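Local coordinates for protein gluconate kinase (Lactobacillus acidophilus, PDB 3LL3) that probably phosphorylates a sugar or sugar acid such as xylulose or gluconate at the expense of ATP, as a member of the FGGY carbohydrate kinase family, at residues A264-I268 / A383-L387; A278-C282 / L292-V296; I377-Y381 / L412-F417; K393-A399 / N418-M424. All blocks are in the same frame, centred on the assembly; numbering follows the deposited sequence.

All four contacts lie in the C-terminal domain of this FGGY kinase, a member of the actin-like ATPase clan, and gather round one mixed sheet and the helices packed on it. Along the chain contact 2 is nested inside the loop closed by contact 1; contact 3 interleaves with contact 1 and again with contact 4, which follows contact 1 in series. Contacts 1 and 2, with centres about 7 Å apart, share neighbouring strands 263-269 and 289-296 on the xylulose side. Contacts 1 and 3 (centres about 12 Å apart) share helix 365-388. Contacts 3 and 4 (centres about 11 Å apart) share the 396-424 beta-alpha-beta unit, whose connection includes nucleotide-binding Gly402. The domain core thus runs continuously from sugar pocket toward nucleotide site.

Contact 1: A264-I268 / A383-L387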
# COMPACT_ATOMS: atom_id res chain seq x y z
N ALA A 264 -11.96 8.04 -18.88
CA ALA A 264 -11.34 7.93 -20.19
C ALA A 264 -10.61 9.22 -20.53
O ALA A 264 -11.08 10.32 -20.22
CB ALA A 264 -12.39 7.62 -21.25
N ILE A 265 -9.42 9.09 -21.12
CA ILE A 265 -8.72 10.22 -21.74
C ILE A 265 -8.64 10.01 -23.27
O ILE A 265 -8.24 8.93 -23.73
CB ILE A 265 -7.31 10.45 -21.12
CG1 ILE A 265 -6.66 11.71 -21.71
CG2 ILE A 265 -6.42 9.24 -21.28
CD1 ILE A 265 -7.27 13.03 -21.15
N ARG A 266 -9.02 11.02 -24.04
CA ARG A 266 -9.06 10.89 -25.50
C ARG A 266 -8.68 12.17 -26.23
O ARG A 266 -8.83 13.28 -25.71
CB ARG A 266 -10.47 10.56 -25.96
CG ARG A 266 -11.09 9.37 -25.31
CD ARG A 266 -12.51 9.27 -25.76
NE ARG A 266 -13.23 8.18 -25.11
CZ ARG A 266 -14.18 8.34 -24.20
NH1 ARG A 266 -14.55 9.57 -23.81
NH2 ARG A 266 -14.78 7.26 -23.68
N THR A 267 -8.26 11.99 -27.47
CA THR A 267 -7.92 13.10 -28.33
C THR A 267 -8.05 12.67 -29.79
O THR A 267 -7.98 11.48 -30.08
CB THR A 267 -6.49 13.62 -28.03
OG1 THR A 267 -6.29 14.89 -28.66
CG2 THR A 267 -5.43 12.61 -28.53
N ILE A 268 -8.23 13.62 -30.69
CA ILE A 268 -8.44 13.31 -32.10
C ILE A 268 -7.27 13.86 -32.90
O ILE A 268 -6.92 15.05 -32.77
CB ILE A 268 -9.77 13.91 -32.58
CG1 ILE A 268 -10.93 13.16 -31.91
CG2 ILE A 268 -9.87 13.86 -34.11
CD1 ILE A 268 -12.28 13.79 -32.11
N ALA A 383 -2.09 7.72 -18.19
CA ALA A 383 -2.69 7.34 -19.47
C ALA A 383 -2.62 8.50 -20.46
O ALA A 383 -2.21 8.32 -21.60
CB ALA A 383 -4.13 6.87 -19.30
N ALA A 384 -2.99 9.70 -20.02
CA ALA A 384 -2.88 10.89 -20.88
C ALA A 384 -1.47 11.09 -21.44
O ALA A 384 -1.29 11.42 -22.60
CB ALA A 384 -3.33 12.13 -20.11
N SER A 385 -0.47 10.90 -20.59
CA SER A 385 0.93 11.09 -20.97
C SER A 385 1.39 10.11 -22.05
O SER A 385 2.28 10.43 -22.84
CB SER A 385 1.84 10.97 -19.74
OG SER A 385 1.60 12.02 -18.81
N ASN A 386 0.81 8.91 -22.08
CA ASN A 386 1.09 7.97 -23.15
C ASN A 386 0.65 8.52 -24.51
O ASN A 386 1.32 8.32 -25.51
CB ASN A 386 0.41 6.63 -22.90
CG ASN A 386 1.06 5.85 -21.78
OD1 ASN A 386 2.20 6.10 -21.42
ND2 ASN A 386 0.33 4.87 -21.23
N LEU A 387 -0.50 9.21 -24.52
CA LEU A 387 -1.07 9.81 -25.72
C LEU A 387 -0.20 10.94 -26.28
O LEU A 387 0.09 11.01 -27.47
CB LEU A 387 -2.44 10.41 -25.38
CG LEU A 387 -3.80 9.78 -25.63
CD1 LEU A 387 -3.80 8.26 -25.68
CD2 LEU A 387 -4.81 10.32 -24.60
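Strand 264-268 packs against helix segment 383-387 almost parallel to it, the axes 8.4 Å apart at closest approach and crossing at -18°. So close an approach is possible because the helix offers two alanines where it meets the strand, and the bulk is supplied by Ile265 from the strand. Its side chain fills the shallow hollow between Ala383, Ala384 and Leu387: Ile265 CG2 lies 3.8 Å from Ala383 CB, Ile265 CG1 lies 3.7 Å from Ala384 CB, and Ile265 CG1 also meets Leu387 CD2 at 3.7 Å. One helical turn on, the roles reverse. Leu387 projects from the helix toward the strand between Ile265 and Thr267, with its CG 4.4 Å from Thr267 CG2. No hydrogen bond crosses the interface; Thr267 OG1 bonds instead to His254 O. Strand alternation sends Arg266 away from the helix, to the opposite face, where its side chain helps form the D-xylulose pocket. The contact therefore lies behind a pocket-bearing strand of the actin-like domain. Strand 263-269 is flanked in the sheet by strands 254-259 and 289-296; helix 365-388 covers the Ile265 and Thr267 face, and helix 239-245 meets Arg266 and Ile268.

Contact 2: A278-C282 / L292-V296. With XUL (D-xylulose), chain E.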
# COMPACT_ATOMS: atom_id res chain seq x y z
N ALA A 278 1.45 -0.35 -27.46
CA ALA A 278 0.01 -0.59 -27.50
C ALA A 278 -0.69 -0.14 -26.22
O ALA A 278 -1.57 -0.83 -25.72
CB ALA A 278 -0.29 -2.06 -27.80
N SER A 279 -0.32 1.01 -25.69
CA SER A 279 -0.92 1.44 -24.43
C SER A 279 -2.19 2.27 -24.61
O SER A 279 -2.87 2.55 -23.62
CB SER A 279 0.10 2.17 -23.57
OG SER A 279 0.45 3.40 -24.17
N TYR A 280 -2.51 2.65 -25.84
CA TYR A 280 -3.74 3.40 -26.11
C TYR A 280 -4.36 2.92 -27.43
O TYR A 280 -3.64 2.44 -28.31
CB TYR A 280 -3.50 4.93 -26.14
CG TYR A 280 -2.51 5.39 -27.19
CD1 TYR A 280 -2.88 5.48 -28.53
CD2 TYR A 280 -1.22 5.74 -26.84
CE1 TYR A 280 -1.96 5.91 -29.50
CE2 TYR A 280 -0.30 6.16 -27.79
CZ TYR A 280 -0.67 6.24 -29.11
OH TYR A 280 0.24 6.65 -30.06
N PHE A 281 -5.67 3.06 -27.56
CA PHE A 281 -6.31 2.61 -28.78
C PHE A 281 -6.21 3.70 -29.84
O PHE A 281 -5.99 4.87 -29.52
CB PHE A 281 -7.78 2.21 -28.54
CG PHE A 281 -8.68 3.35 -28.06
CD1 PHE A 281 -8.97 4.44 -28.87
CD2 PHE A 281 -9.28 3.30 -26.81
CE1 PHE A 281 -9.82 5.46 -28.46
CE2 PHE A 281 -10.13 4.33 -26.37
CZ PHE A 281 -10.40 5.41 -27.20
N CYS A 282 -6.37 3.30 -31.09
CA CYS A 282 -6.53 4.26 -32.19
C CYS A 282 -7.73 3.82 -33.03
O CYS A 282 -7.66 2.80 -33.73
CB CYS A 282 -5.26 4.37 -33.02
SG CYS A 282 -5.40 5.36 -34.55
N LEU A 292 -7.72 8.72 -30.48
CA LEU A 292 -6.77 8.07 -29.61
C LEU A 292 -7.28 8.13 -28.19
O LEU A 292 -7.84 9.14 -27.76
CB LEU A 292 -5.40 8.75 -29.67
CG LEU A 292 -4.82 9.03 -31.06
CD1 LEU A 292 -3.44 9.69 -30.91
CD2 LEU A 292 -4.73 7.76 -31.90
N GLY A 293 -7.10 7.06 -27.43
CA GLY A 293 -7.47 7.17 -26.03
C GLY A 293 -7.13 6.00 -25.15
O GLY A 293 -6.66 4.95 -25.62
N GLY A 294 -7.39 6.22 -23.86
CA GLY A 294 -7.24 5.20 -22.84
C GLY A 294 -8.51 5.12 -22.01
O GLY A 294 -8.90 6.09 -21.35
N PRO A 295 -9.18 3.96 -22.04
CA PRO A 295 -10.28 3.74 -21.11
C PRO A 295 -9.67 3.33 -19.76
O PRO A 295 -8.78 2.50 -19.74
CB PRO A 295 -11.04 2.57 -21.72
CG PRO A 295 -10.09 1.94 -22.74
CD PRO A 295 -8.84 2.75 -22.82
N VAL A 296 -10.11 3.92 -18.67
CA VAL A 296 -9.49 3.69 -17.36
C VAL A 296 -10.58 3.22 -16.40
O VAL A 296 -11.57 3.93 -16.16
CB VAL A 296 -8.84 4.98 -16.83
CG1 VAL A 296 -8.24 4.76 -15.46
CG2 VAL A 296 -7.77 5.47 -17.80
C1 XUL E . -14.22 3.18 -25.49
C2 XUL E . -13.92 1.77 -24.96
C3 XUL E . -14.88 1.08 -23.95
C4 XUL E . -16.27 1.74 -23.80
C5 XUL E . -17.19 1.53 -25.02
O1 XUL E . -13.24 4.08 -25.04
O2 XUL E . -12.90 1.22 -25.30
O3 XUL E . -14.30 1.09 -22.67
O4 XUL E . -16.88 1.17 -22.67
O5 XUL E . -18.55 1.65 -24.66
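A pair of reciprocal backbone hydrogen bonds joins the two strands of this antiparallel beta hairpin. Phe281 N donates to Gly293 O at 2.9 Å and Gly293 N returns the bond to Phe281 O at 3.2 Å, making Phe281-Gly293 the hydrogen-bonded pair; Cys282-Leu292 is the next, non-hydrogen-bonded pair. Phe281 O also receives a CA-H...O contact from Leu292 CA at 3.3 Å. Gly293 leaves room for the Phe281 ring to fold over the strand: Gly293 CA lies 3.8 Å from the Phe281 ring centroid in a CH-pi contact, and a CB there would clash. Phe281 and Pro295 line the D-xylulose pocket, Phe281 CE2 lying 3.4 Å from XUL O1 and Pro295 CB 3.7 Å from XUL O3. Beyond the pair, Tyr280 O accepts from Tyr121 OH and Ser279 O from Trp348 NE1. Strand 281-284 is the outermost of the domain's sheet within this chain; strand 289-296 bonds on its other edge to strand 263-269, while helix 365-388 packs against Tyr280 and Val296.

Contact 3: I377-Y381 / L412-F417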
# COMPACT_ATOMS: atom_id res chain seq x y z
N ILE A 377 -6.13 10.41 -10.01
CA ILE A 377 -5.77 11.42 -11.03
C ILE A 377 -4.42 11.14 -11.67
O ILE A 377 -4.24 11.36 -12.87
CB ILE A 377 -5.77 12.83 -10.39
CG1 ILE A 377 -7.15 13.15 -9.83
CG2 ILE A 377 -5.36 13.90 -11.43
CD1 ILE A 377 -7.23 14.56 -9.19
N PHE A 378 -3.44 10.71 -10.86
CA PHE A 378 -2.13 10.35 -11.38
C PHE A 378 -2.26 9.24 -12.44
O PHE A 378 -1.59 9.25 -13.47
CB PHE A 378 -1.20 9.85 -10.25
CG PHE A 378 -0.41 10.94 -9.56
CD1 PHE A 378 0.15 11.99 -10.27
CD2 PHE A 378 -0.18 10.87 -8.19
CE1 PHE A 378 0.90 12.96 -9.64
CE2 PHE A 378 0.58 11.83 -7.54
CZ PHE A 378 1.12 12.88 -8.26
N ASN A 379 -3.13 8.27 -12.17
CA ASN A 379 -3.32 7.15 -13.09
C ASN A 379 -3.84 7.67 -14.44
O ASN A 379 -3.35 7.28 -15.50
CB ASN A 379 -4.31 6.16 -12.45
CG ASN A 379 -4.56 4.92 -13.30
OD1 ASN A 379 -5.71 4.50 -13.45
ND2 ASN A 379 -3.51 4.33 -13.83
N LEU A 380 -4.81 8.58 -14.38
CA LEU A 380 -5.35 9.24 -15.56
C LEU A 380 -4.29 10.06 -16.28
O LEU A 380 -4.28 10.15 -17.51
CB LEU A 380 -6.54 10.13 -15.18
CG LEU A 380 -7.84 9.40 -14.81
CD1 LEU A 380 -8.73 10.28 -13.93
CD2 LEU A 380 -8.58 8.91 -16.03
N TYR A 381 -3.40 10.70 -15.52
CA TYR A 381 -2.35 11.50 -16.12
C TYR A 381 -1.32 10.61 -16.77
O TYR A 381 -0.70 10.97 -17.76
CB TYR A 381 -1.70 12.40 -15.08
CG TYR A 381 -0.56 13.23 -15.61
CD1 TYR A 381 -0.76 14.22 -16.56
CD2 TYR A 381 0.72 13.03 -15.13
CE1 TYR A 381 0.29 14.99 -17.03
CE2 TYR A 381 1.78 13.79 -15.58
CZ TYR A 381 1.57 14.77 -16.53
OH TYR A 381 2.64 15.53 -16.96
N LEU A 412 -7.16 20.08 -8.74
CA LEU A 412 -6.13 19.06 -8.59
C LEU A 412 -5.74 18.49 -9.96
O LEU A 412 -4.56 18.26 -10.25
CB LEU A 412 -6.65 17.94 -7.69
CG LEU A 412 -5.69 17.51 -6.61
CD1 LEU A 412 -6.36 16.61 -5.60
CD2 LEU A 412 -4.56 16.79 -7.28
N CYS A 413 -6.73 18.27 -10.81
CA CYS A 413 -6.45 17.79 -12.18
C CYS A 413 -5.60 18.80 -12.92
O CYS A 413 -4.62 18.45 -13.57
CB CYS A 413 -7.75 17.58 -12.96
SG CYS A 413 -8.66 16.08 -12.49
N ALA A 414 -6.00 20.07 -12.83
CA ALA A 414 -5.23 21.15 -13.44
C ALA A 414 -3.78 21.14 -12.96
O ALA A 414 -2.85 21.27 -13.75
CB ALA A 414 -5.88 22.49 -13.11
N ASN A 415 -3.60 21.00 -11.64
CA ASN A 415 -2.28 20.99 -11.04
C ASN A 415 -1.40 19.78 -11.43
O ASN A 415 -0.19 19.93 -11.61
CB ASN A 415 -2.40 21.10 -9.52
CG ASN A 415 -2.98 22.43 -9.08
OD1 ASN A 415 -3.09 23.36 -9.88
ND2 ASN A 415 -3.35 22.53 -7.81
N ILE A 416 -2.02 18.60 -11.54
CA ILE A 416 -1.32 17.38 -11.95
C ILE A 416 -1.05 17.33 -13.45
O ILE A 416 0.08 17.06 -13.87
CB ILE A 416 -2.08 16.13 -11.49
CG1 ILE A 416 -1.92 15.96 -9.97
CG2 ILE A 416 -1.58 14.89 -12.23
CD1 ILE A 416 -2.81 14.89 -9.38
N PHE A 417 -2.07 17.60 -14.26
CA PHE A 417 -1.89 17.66 -15.72
C PHE A 417 -1.07 18.88 -16.15
O PHE A 417 -0.42 18.86 -17.19
CB PHE A 417 -3.25 17.66 -16.45
CG PHE A 417 -3.92 16.30 -16.53
CD1 PHE A 417 -4.11 15.68 -17.76
CD2 PHE A 417 -4.38 15.66 -15.39
CE1 PHE A 417 -4.74 14.42 -17.85
CE2 PHE A 417 -5.01 14.42 -15.46
CZ PHE A 417 -5.18 13.79 -16.70
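Helix-helix packing with a knob-into-hole contact joins helix 365-388 to helix 407-417, the connecting helix of a beta-alpha-beta unit in the actin-like C-terminal domain. The segment axes cross at -45° and stand 10.0 Å apart at closest approach. Ile377 is the knob, set among Leu412, Cys413, Ile416 and Phe417. Its mt rotamer extends CD1 to within 3.7 Å of Leu412 CB and 3.9 Å of Cys413 SG, while Ile377 CG2 presses on Ile416 CD1 at 3.4 Å. The CA-to-CB bond of Ile416, also mt, points sideways to helix segment 377-381, and the rest of the side chain crosses to it. Its CD1 lies over one face of the Phe378 ring, and Ile416 CG2 approaches Phe378 CD1 at 3.9 Å. Phe378 itself has a CA-to-CB bond directed away from the partner helix, yet its m rotamer still lets the ring touch Ile416. Tyr381 takes the t rotamer and stands against Phe417, which is m. The two rings make a T-shaped pair with centroids 5.2 Å apart and planes at 68°, the edge of Tyr381 toward the face of Phe417. Outside the pair, Tyr381 and Phe378 both meet aromatic rings of helix 465-485, Phe475 and Tyr478 respectively. The same Phe417 face receives a CH-pi contact, with Tyr381 CB 4.2 Å from the ring centroid and 22° off its normal.

Contact 4: K393-A399 / N418-M424; sequences KPVAINA and NVPIVTM
This contact is the parallel strand pair of a beta-alpha-beta unit, in which helix 407-417 connects strand 396-400 to strand 421-424. The connection leaving strand 396-400 carries nucleotide-binding Gly402, in a domain of the actin-like ATPase clan. Both backbones are extended (phi/psi -113/117 at Ile397, -110/117 at Val422), and the segment axes pass 4.6 Å apart, crossing at -28°. Ile397 pairs with Ile421 (CA-CA 5.0 Å) and Asn398 with Val422 (CA-CA 4.8 Å). The hydrogen-bond ladder is Ile397 N to Pro420 O at 3.0 Å, Val422 N to Ile397 O at 2.8 Å, and Ala399 N to Val422 O at 2.8 Å. Ile397, Ala399 and Ile421 share one face. Ile397 and Ile421 are both mm; Ile421 CD1 meets Ile397 CB at 3.7 Å, and Ile421 CG2 meets Ala399 CB at 3.9 Å. Asn398 and Val422 (t) occupy the other face, where Val422 CG2 lies 3.9 Å from Ala396 CB. Asn418 leaves the helix with positive phi (57/37), turning the chain into Val419 and Pro420. There Lys393 NZ donates to Asn418 O at 2.9 Å, and one water accepts from both Lys393 NZ and Asn418 ND2 at 3.2 Å each. Strand 396-400 is flanked on its other edge by strand 254-259, strand 421-424 by antiparallel strand 457-461, and helix 407-417 packs against Ile421 through Cys413 and Ala414.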
# COMPACT_ATOMS: atom_id res chain seq x y z
N LYS A 393 1.84 19.49 -25.91
CA LYS A 393 0.88 19.37 -24.82
C LYS A 393 -0.39 20.05 -25.33
O LYS A 393 -0.31 21.09 -25.98
CB LYS A 393 1.37 20.07 -23.54
CG LYS A 393 2.15 19.18 -22.58
CD LYS A 393 2.15 19.74 -21.15
CE LYS A 393 2.12 21.28 -21.14
NZ LYS A 393 2.07 21.86 -19.76
N PRO A 394 -1.56 19.45 -25.07
CA PRO A 394 -2.81 20.10 -25.46
C PRO A 394 -2.91 21.41 -24.69
O PRO A 394 -2.29 21.53 -23.64
CB PRO A 394 -3.88 19.12 -24.97
CG PRO A 394 -3.17 18.34 -23.86
CD PRO A 394 -1.79 18.15 -24.42
N VAL A 395 -3.67 22.38 -25.20
CA VAL A 395 -3.78 23.67 -24.52
C VAL A 395 -4.93 23.68 -23.50
O VAL A 395 -5.13 24.65 -22.79
CB VAL A 395 -4.00 24.81 -25.54
CG1 VAL A 395 -2.90 24.78 -26.58
CG2 VAL A 395 -5.37 24.67 -26.22
N ALA A 396 -5.71 22.62 -23.47
CA ALA A 396 -6.81 22.52 -22.53
C ALA A 396 -7.27 21.07 -22.47
O ALA A 396 -7.11 20.33 -23.43
CB ALA A 396 -7.96 23.43 -22.90
N ILE A 397 -7.83 20.70 -21.33
CA ILE A 397 -8.49 19.43 -21.13
C ILE A 397 -9.95 19.76 -20.91
O ILE A 397 -10.29 20.47 -19.95
CB ILE A 397 -8.01 18.71 -19.85
CG1 ILE A 397 -6.48 18.58 -19.81
CG2 ILE A 397 -8.69 17.35 -19.74
CD1 ILE A 397 -5.89 17.82 -20.94
N ASN A 398 -10.80 19.30 -21.82
CA ASN A 398 -12.24 19.47 -21.66
C ASN A 398 -12.81 18.34 -20.82
O ASN A 398 -12.80 17.18 -21.24
CB ASN A 398 -12.93 19.53 -23.03
CG ASN A 398 -12.36 20.64 -23.90
OD1 ASN A 398 -12.76 20.82 -25.05
ND2 ASN A 398 -11.42 21.37 -23.36
N ALA A 399 -13.31 18.69 -19.64
CA ALA A 399 -13.56 17.73 -18.58
C ALA A 399 -15.01 17.59 -18.17
O ALA A 399 -15.73 18.59 -18.02
CB ALA A 399 -12.71 18.08 -17.35
N ASN A 418 -1.08 19.94 -15.34
CA ASN A 418 -0.37 21.18 -15.68
C ASN A 418 -0.83 21.76 -17.02
O ASN A 418 -0.02 22.26 -17.80
CB ASN A 418 1.15 21.00 -15.71
CG ASN A 418 1.89 22.33 -15.51
OD1 ASN A 418 1.31 23.31 -15.05
ND2 ASN A 418 3.18 22.35 -15.86
N VAL A 419 -2.13 21.64 -17.28
CA VAL A 419 -2.77 22.32 -18.39
C VAL A 419 -4.14 22.81 -17.87
O VAL A 419 -4.66 22.26 -16.88
CB VAL A 419 -2.92 21.40 -19.65
CG1 VAL A 419 -1.63 20.66 -19.97
CG2 VAL A 419 -4.01 20.41 -19.46
N PRO A 420 -4.71 23.85 -18.48
CA PRO A 420 -5.99 24.31 -17.95
C PRO A 420 -7.09 23.25 -18.10
O PRO A 420 -7.13 22.52 -19.10
CB PRO A 420 -6.31 25.54 -18.80
CG PRO A 420 -4.98 25.97 -19.35
CD PRO A 420 -4.22 24.71 -19.57
N ILE A 421 -7.96 23.17 -17.09
CA ILE A 421 -9.09 22.26 -17.11
C ILE A 421 -10.34 23.09 -17.44
O ILE A 421 -10.64 24.09 -16.77
CB ILE A 421 -9.27 21.57 -15.74
CG1 ILE A 421 -8.05 20.68 -15.41
CG2 ILE A 421 -10.61 20.83 -15.66
CD1 ILE A 421 -7.98 19.41 -16.20
N VAL A 422 -11.04 22.70 -18.51
CA VAL A 422 -12.27 23.37 -18.91
C VAL A 422 -13.48 22.49 -18.67
O VAL A 422 -13.60 21.42 -19.27
CB VAL A 422 -12.24 23.75 -20.40
CG1 VAL A 422 -13.51 24.49 -20.78
CG2 VAL A 422 -11.00 24.56 -20.72
N THR A 423 -14.38 22.93 -17.80
CA THR A 423 -15.59 22.17 -17.53
C THR A 423 -16.66 22.62 -18.50
O THR A 423 -16.58 23.72 -19.05
CB THR A 423 -16.06 22.32 -16.08
OG1 THR A 423 -16.11 23.72 -15.74
CG2 THR A 423 -15.10 21.63 -15.14
N MSE A 424 -17.65 21.77 -18.74
CA MSE A 424 -18.62 22.00 -19.80
C MSE A 424 -20.00 22.21 -19.22
O MSE A 424 -20.34 21.67 -18.17
CB MSE A 424 -18.66 20.81 -20.78
CG MSE A 424 -17.28 20.32 -21.18
SE MSE A 424 -16.25 21.69 -22.15
CE MSE A 424 -17.54 21.98 -23.63
O HOH W 1 4.01 20.04 -17.96
O HOH W 2 -17.98 19.37 -16.78